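Local coordinates for putative acetyltransferase (Streptococcus mutans, PDB 4E2A), which is a putative N-acetyltransferase of the GNAT family that probably transfers an acetyl group from acetyl-CoA to an acceptor not yet identified, at residues B[101-107]-B[133-137]; B[128-133]-B[146-151]. One frame throughout, in Å; residues are numbered along the deposited sequence.

Contact 1 of 2, residues B[101-107]-B[133-137]; sequences MSGKAAG and ILKAY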
loop_
_atom_site.group_PDB
_atom_site.type_symbol
_atom_site.label_atom_id
_atom_site.label_comp_id
_atom_site.label_asym_id
_atom_site.label_seq_id
_atom_site.Cartn_x
_atom_site.Cartn_y
_atom_site.Cartn_z
ATOM N N MET B 101 9.708 -17.554 -26.392
ATOM C CA MET B 101 10.911 -17.906 -27.104
ATOM C C MET B 101 10.811 -19.343 -27.602
ATOM O O MET B 101 10.696 -20.272 -26.848
ATOM C CB MET B 101 12.122 -17.699 -26.217
ATOM C CG MET B 101 13.339 -18.321 -26.745
ATOM S SD MET B 101 14.229 -17.133 -27.621
ATOM C CE MET B 101 15.421 -16.829 -26.421
ATOM N N SER B 102 10.773 -19.478 -28.912
ATOM C CA SER B 102 10.552 -20.751 -29.520
ATOM C C SER B 102 9.321 -21.469 -28.938
ATOM O O SER B 102 9.348 -22.634 -28.744
ATOM C CB SER B 102 11.794 -21.627 -29.394
ATOM O OG SER B 102 12.883 -21.127 -30.131
ATOM N N GLY B 103 8.244 -20.758 -28.714
ATOM C CA GLY B 103 6.989 -21.328 -28.245
ATOM C C GLY B 103 6.889 -21.535 -26.740
ATOM O O GLY B 103 5.829 -21.917 -26.229
ATOM N N LYS B 104 7.982 -21.279 -26.026
ATOM C CA LYS B 104 7.994 -21.372 -24.563
ATOM C C LYS B 104 7.857 -19.996 -23.897
ATOM O O LYS B 104 8.581 -19.046 -24.238
ATOM C CB LYS B 104 9.294 -22.014 -24.077
ATOM C CG LYS B 104 9.550 -23.443 -24.542
ATOM C CD LYS B 104 10.965 -23.872 -24.134
ATOM C CE LYS B 104 11.277 -25.303 -24.523
ATOM N NZ LYS B 104 12.606 -25.742 -23.994
ATOM N N ALA B 105 6.948 -19.892 -22.935
ATOM C CA ALA B 105 6.795 -18.646 -22.188
ATOM C C ALA B 105 8.074 -18.270 -21.441
ATOM O O ALA B 105 8.557 -19.031 -20.604
ATOM C CB ALA B 105 5.626 -18.745 -21.229
ATOM N N ALA B 106 8.604 -17.086 -21.736
ATOM C CA ALA B 106 9.839 -16.590 -21.115
ATOM C C ALA B 106 9.607 -15.437 -20.129
ATOM O O ALA B 106 10.483 -15.107 -19.324
ATOM C CB ALA B 106 10.834 -16.165 -22.183
ATOM N N GLY B 107 8.432 -14.819 -20.195
ATOM C CA GLY B 107 8.117 -13.722 -19.308
ATOM C C GLY B 107 6.716 -13.191 -19.559
ATOM O O GLY B 107 5.996 -13.692 -20.429
ATOM N N ILE B 133 10.861 -11.265 -16.401
ATOM C CA ILE B 133 11.479 -12.222 -17.318
ATOM C C ILE B 133 12.071 -13.341 -16.471
ATOM O O ILE B 133 12.801 -13.067 -15.506
ATOM C CB ILE B 133 12.612 -11.574 -18.170
ATOM C CG1 ILE B 133 12.095 -10.376 -18.984
ATOM C CG2 ILE B 133 13.297 -12.632 -19.072
ATOM C CD1 ILE B 133 11.086 -10.723 -20.099
ATOM N N LEU B 134 11.725 -14.584 -16.800
ATOM C CA LEU B 134 12.390 -15.760 -16.207
ATOM C C LEU B 134 13.930 -15.677 -16.259
ATOM O O LEU B 134 14.526 -15.367 -17.307
ATOM C CB LEU B 134 11.940 -17.047 -16.909
ATOM C CG LEU B 134 10.625 -17.714 -16.498
ATOM C CD1 LEU B 134 10.325 -18.856 -17.443
ATOM C CD2 LEU B 134 10.652 -18.210 -15.041
ATOM N N LYS B 135 14.575 -15.972 -15.132
ATOM C CA LYS B 135 16.033 -15.921 -15.062
ATOM C C LYS B 135 16.712 -16.729 -16.171
ATOM O O LYS B 135 17.739 -16.310 -16.703
ATOM C CB LYS B 135 16.529 -16.412 -13.699
ATOM C CG LYS B 135 17.445 -15.416 -13.025
ATOM C CD LYS B 135 16.886 -14.950 -11.688
ATOM C CE LYS B 135 17.131 -15.993 -10.604
ATOM N NZ LYS B 135 17.078 -15.412 -9.228
ATOM N N ALA B 136 16.149 -17.884 -16.518
ATOM C CA ALA B 136 16.756 -18.701 -17.565
ATOM C C ALA B 136 16.753 -17.972 -18.905
ATOM O O ALA B 136 17.488 -18.364 -19.809
ATOM C CB ALA B 136 16.071 -20.092 -17.686
ATOM N N TYR B 137 15.934 -16.921 -19.032
ATOM C CA TYR B 137 15.835 -16.174 -20.300
ATOM C C TYR B 137 16.311 -14.719 -20.235
ATOM O O TYR B 137 16.084 -13.960 -21.177
ATOM C CB TYR B 137 14.397 -16.185 -20.845
ATOM C CG TYR B 137 13.925 -17.536 -21.297
ATOM C CD1 TYR B 137 14.090 -17.956 -22.622
ATOM C CD2 TYR B 137 13.292 -18.390 -20.404
ATOM C CE1 TYR B 137 13.650 -19.207 -23.027
ATOM C CE2 TYR B 137 12.854 -19.643 -20.798
ATOM C CZ TYR B 137 13.033 -20.045 -22.105
ATOM O OH TYR B 137 12.590 -21.291 -22.470
#

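Contact 2 of 2, residues B[128-133]-B[146-151]; sequences IQRLYI and LFEFAL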
loop_
_atom_site.group_PDB
_atom_site.type_symbol
_atom_site.label_atom_id
_atom_site.label_comp_id
_atom_site.label_asym_id
_atom_site.label_seq_id
_atom_site.Cartn_x
_atom_site.Cartn_y
_atom_site.Cartn_z
ATOM N N ILE B 128 1.750 0.676 -16.798
ATOM C CA ILE B 128 2.527 -0.553 -16.929
ATOM C C ILE B 128 2.749 -1.072 -15.508
ATOM O O ILE B 128 3.483 -0.456 -14.724
ATOM C CB ILE B 128 3.855 -0.323 -17.676
ATOM C CG1 ILE B 128 3.582 0.300 -19.054
ATOM C CG2 ILE B 128 4.604 -1.642 -17.840
ATOM C CD1 ILE B 128 4.826 0.985 -19.677
ATOM N N GLN B 129 2.063 -2.165 -15.167
ATOM C CA GLN B 129 1.985 -2.640 -13.779
ATOM C C GLN B 129 3.014 -3.724 -13.450
ATOM O O GLN B 129 3.675 -3.658 -12.407
ATOM C CB GLN B 129 0.567 -3.163 -13.454
ATOM C CG GLN B 129 0.377 -3.588 -11.974
ATOM C CD GLN B 129 -0.819 -4.522 -11.747
ATOM O OE1 GLN B 129 -1.754 -4.572 -12.549
ATOM N NE2 GLN B 129 -0.786 -5.264 -10.640
ATOM N N ARG B 130 3.120 -4.728 -14.320
ATOM C CA ARG B 130 4.003 -5.870 -14.106
ATOM C C ARG B 130 4.856 -6.206 -15.325
ATOM O O ARG B 130 4.352 -6.278 -16.448
ATOM C CB ARG B 130 3.189 -7.140 -13.775
ATOM C CG ARG B 130 2.585 -7.199 -12.390
ATOM C CD ARG B 130 1.771 -8.500 -12.193
ATOM N NE ARG B 130 1.045 -8.407 -10.942
ATOM C CZ ARG B 130 -0.136 -8.964 -10.706
ATOM N NH1 ARG B 130 -0.742 -9.680 -11.654
ATOM N NH2 ARG B 130 -0.704 -8.804 -9.511
ATOM N N LEU B 131 6.142 -6.463 -15.100
ATOM C CA LEU B 131 6.987 -6.986 -16.172
ATOM C C LEU B 131 8.109 -7.842 -15.570
ATOM O O LEU B 131 8.988 -7.315 -14.888
ATOM C CB LEU B 131 7.550 -5.830 -17.043
ATOM C CG LEU B 131 8.116 -6.175 -18.450
ATOM C CD1 LEU B 131 8.455 -4.937 -19.298
ATOM C CD2 LEU B 131 9.351 -7.067 -18.343
ATOM N N TYR B 132 8.048 -9.157 -15.821
ATOM C CA TYR B 132 9.009 -10.126 -15.334
ATOM C C TYR B 132 9.565 -10.984 -16.462
ATOM O O TYR B 132 8.830 -11.400 -17.362
ATOM C CB TYR B 132 8.349 -11.078 -14.315
ATOM C CG TYR B 132 8.004 -10.465 -12.973
ATOM C CD1 TYR B 132 8.896 -10.519 -11.904
ATOM C CD2 TYR B 132 6.774 -9.845 -12.774
ATOM C CE1 TYR B 132 8.562 -9.977 -10.683
ATOM C CE2 TYR B 132 6.440 -9.305 -11.566
ATOM C CZ TYR B 132 7.332 -9.370 -10.522
ATOM O OH TYR B 132 6.990 -8.829 -9.309
ATOM N N ILE B 133 10.861 -11.265 -16.401
ATOM C CA ILE B 133 11.479 -12.222 -17.318
ATOM C C ILE B 133 12.071 -13.341 -16.471
ATOM O O ILE B 133 12.801 -13.067 -15.506
ATOM C CB ILE B 133 12.612 -11.574 -18.170
ATOM C CG1 ILE B 133 12.095 -10.376 -18.984
ATOM C CG2 ILE B 133 13.297 -12.632 -19.072
ATOM C CD1 ILE B 133 11.086 -10.723 -20.099
ATOM N N LEU B 146 9.922 -6.419 -24.463
ATOM C CA LEU B 146 8.579 -6.412 -23.880
ATOM C C LEU B 146 8.195 -4.999 -23.369
ATOM O O LEU B 146 7.058 -4.587 -23.520
ATOM C CB LEU B 146 8.452 -7.475 -22.791
ATOM C CG LEU B 146 7.075 -7.812 -22.204
ATOM C CD1 LEU B 146 5.993 -8.017 -23.254
ATOM C CD2 LEU B 146 7.184 -9.067 -21.294
ATOM N N PHE B 147 9.147 -4.261 -22.796
ATOM C CA PHE B 147 8.884 -2.892 -22.358
ATOM C C PHE B 147 8.576 -1.988 -23.545
ATOM O O PHE B 147 7.639 -1.190 -23.495
ATOM C CB PHE B 147 10.032 -2.324 -21.520
ATOM C CG PHE B 147 9.721 -0.979 -20.875
ATOM C CD1 PHE B 147 8.873 -0.890 -19.775
ATOM C CD2 PHE B 147 10.295 0.185 -21.359
ATOM C CE1 PHE B 147 8.593 0.341 -19.176
ATOM C CE2 PHE B 147 10.031 1.426 -20.763
ATOM C CZ PHE B 147 9.184 1.506 -19.666
ATOM N N GLU B 148 9.339 -2.137 -24.626
ATOM C CA GLU B 148 9.078 -1.381 -25.839
ATOM C C GLU B 148 7.726 -1.727 -26.481
ATOM O O GLU B 148 7.048 -0.851 -27.033
ATOM C CB GLU B 148 10.254 -1.533 -26.822
ATOM C CG GLU B 148 11.566 -1.087 -26.183
ATOM C CD GLU B 148 12.640 -0.673 -27.181
ATOM O OE1 GLU B 148 12.491 -0.999 -28.370
ATOM O OE2 GLU B 148 13.616 -0.005 -26.758
ATOM N N PHE B 149 7.328 -2.996 -26.397
ATOM C CA PHE B 149 5.996 -3.406 -26.832
ATOM C C PHE B 149 4.924 -2.717 -25.975
ATOM O O PHE B 149 3.887 -2.277 -26.492
ATOM C CB PHE B 149 5.857 -4.940 -26.772
ATOM C CG PHE B 149 4.469 -5.451 -27.074
ATOM C CD1 PHE B 149 4.103 -5.796 -28.380
ATOM C CD2 PHE B 149 3.530 -5.616 -26.049
ATOM C CE1 PHE B 149 2.815 -6.270 -28.671
ATOM C CE2 PHE B 149 2.249 -6.102 -26.321
ATOM C CZ PHE B 149 1.887 -6.429 -27.643
ATOM N N ALA B 150 5.161 -2.647 -24.665
ATOM C CA ALA B 150 4.221 -1.965 -23.767
ATOM C C ALA B 150 4.029 -0.496 -24.136
ATOM O O ALA B 150 2.891 -0.014 -24.144
ATOM C CB ALA B 150 4.656 -2.084 -22.297
ATOM N N LEU B 151 5.125 0.207 -24.433
ATOM C CA LEU B 151 5.057 1.620 -24.862
ATOM C C LEU B 151 4.302 1.807 -26.179
ATOM O O LEU B 151 3.583 2.802 -26.366
ATOM C CB LEU B 151 6.461 2.213 -25.014
ATOM C CG LEU B 151 7.317 2.209 -23.751
ATOM C CD1 LEU B 151 8.688 2.789 -24.046
ATOM C CD2 LEU B 151 6.610 2.978 -22.621
#

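Contact 1 of 2, residues B[101-107]-B[133-137]
Tyr137 lays its ring against Ala106, whose methyl group CB stands over one face in a CH-pi contact, 3.8 Å from the centroid of the Tyr137 ring. The methyl, 22° off the ring normal, sits toward the rim on the CB side, with Ala106 CB 3.5 Å from Tyr137 CG; alanine's single small carbon lets a flat aromatic lie close to the strand. Met101 approaches the same ring obliquely, bringing Met101 CG to 3.8 Å from Tyr137 CE1. Its flexible, bent thioether chain can follow the ring's outline. The Tyr137 and Lys104 side chains cross at about a right angle, putting Tyr137 OH 3.5 Å from Lys104 CD.

Next to the ring the backbones join. Leu134 N donates to Ala106 O over 2.9 Å. The N-H...O angle is 148°, the donor slightly tilted from the carbonyl plane. Leu134 CD1 reaches Ala105 O at 3.6 Å, and this apolar side chain also packs on helix 48-63, against Ile54, Gln57 and Thr58. The short 3-10 turn, in which Tyr137 N bonds to Leu134 O, aims Tyr137 back at the strand, its CG beside the backbone N (chi1 -68°).

Further out, a type I' turn with Ser102 and Gly103 at its corners brings Met101 and Lys104 to the ring; glycine readily adopts the positive phi needed. A classic beta bulge sets Ala106 and Gly107 together opposite Ile99 of the preceding strand. Gly107 and Ile133 form an antiparallel non-hydrogen-bonded pair, CA atoms 4.2 Å apart, and Ile133 CD1 takes the space a side chain on Gly107 would need. Beyond Tyr137 the chain enters, at Gln138, the glycine-rich turn before helix 142-157; as in other GNAT enzymes, this loop probably receives the acetyl-CoA pyrophosphate.

Contact 2 of 2, residues B[128-133]-B[146-151]
Ile128 and Leu131 of strand 125-133 pack on Phe147 and its neighbours in helix 142-157, the first strand and the helix of a beta-alpha-beta unit that strand 161-167 completes. The short segments run nearly antiparallel, at 154°, with their axes 10.2 Å apart, as suits a helix lying along the strand on one face of the sheet and carrying the chain back to begin a parallel strand.

The contact between the segments is apolar throughout. Among the aliphatic pairs, Leu131 and Leu146 lie alongside each other, pointing opposite ways, with Leu131 CG 4.2 Å from Leu146 CD2. Ile133 joins more loosely, its CD1 coming within 4.4 Å of Leu146 CD2. At the other end of the strand segment, Ile128 CD1 meets Ala150 CB at 4.0 Å and also touches Leu151 CD2. The small alanine lets strand and helix come close here, with the CA atoms of Ile128 and Ala150 7.2 Å apart, while the branched residues fill the space between helix and strand.

Aromatic contacts form the second group. Leu131 CD1 lies at the edge of the Phe147 ring, near its plane, and is 3.8 Å from Phe147 CB. With CG placed away from the backbone N (chi1 -163°), Leu131 carries this methyl to the helix backbone. Ile128 crosses the phenylalanine at about a right angle and approaches its ring obliquely. Phe147 extends beyond this pair to Leu164 of strand 161-167 and stacks edge-to-face with Tyr180, so a large flat side chain serves several elements at once.

Polar residues lie off this interface: Arg130 forms a salt bridge with Glu88, and Glu148 OE2 is hydrogen-bonded to Tyr180 OH. Within the interface, Leu131 CD1 comes 3.6 Å from Phe147 N, and Ile128 CD1 stands 3.9 Å from Phe147 CE1.

How the contacts relate
Strand 125-133 is common to both contacts, which share Ile133 and have centres 14 Å apart. Along the chain their segments alternate: 101-107, then 128-133, then 133-137, and finally 146-151. Contact 1 joins the end of this strand and the loop beyond it to strand 104-113, its antiparallel neighbour, whereas contact 2 joins the strand itself to helix 142-157. Contact 1 lies at the ends of two inner strands, its centre about 15 Å from the chain centre; that of contact 2 is about 6 Å from it. The two bracket the loop between strand 125-133 and helix 142-157, where GNAT enzymes usually bind the acetyl-CoA pyrophosphate, so probably here too.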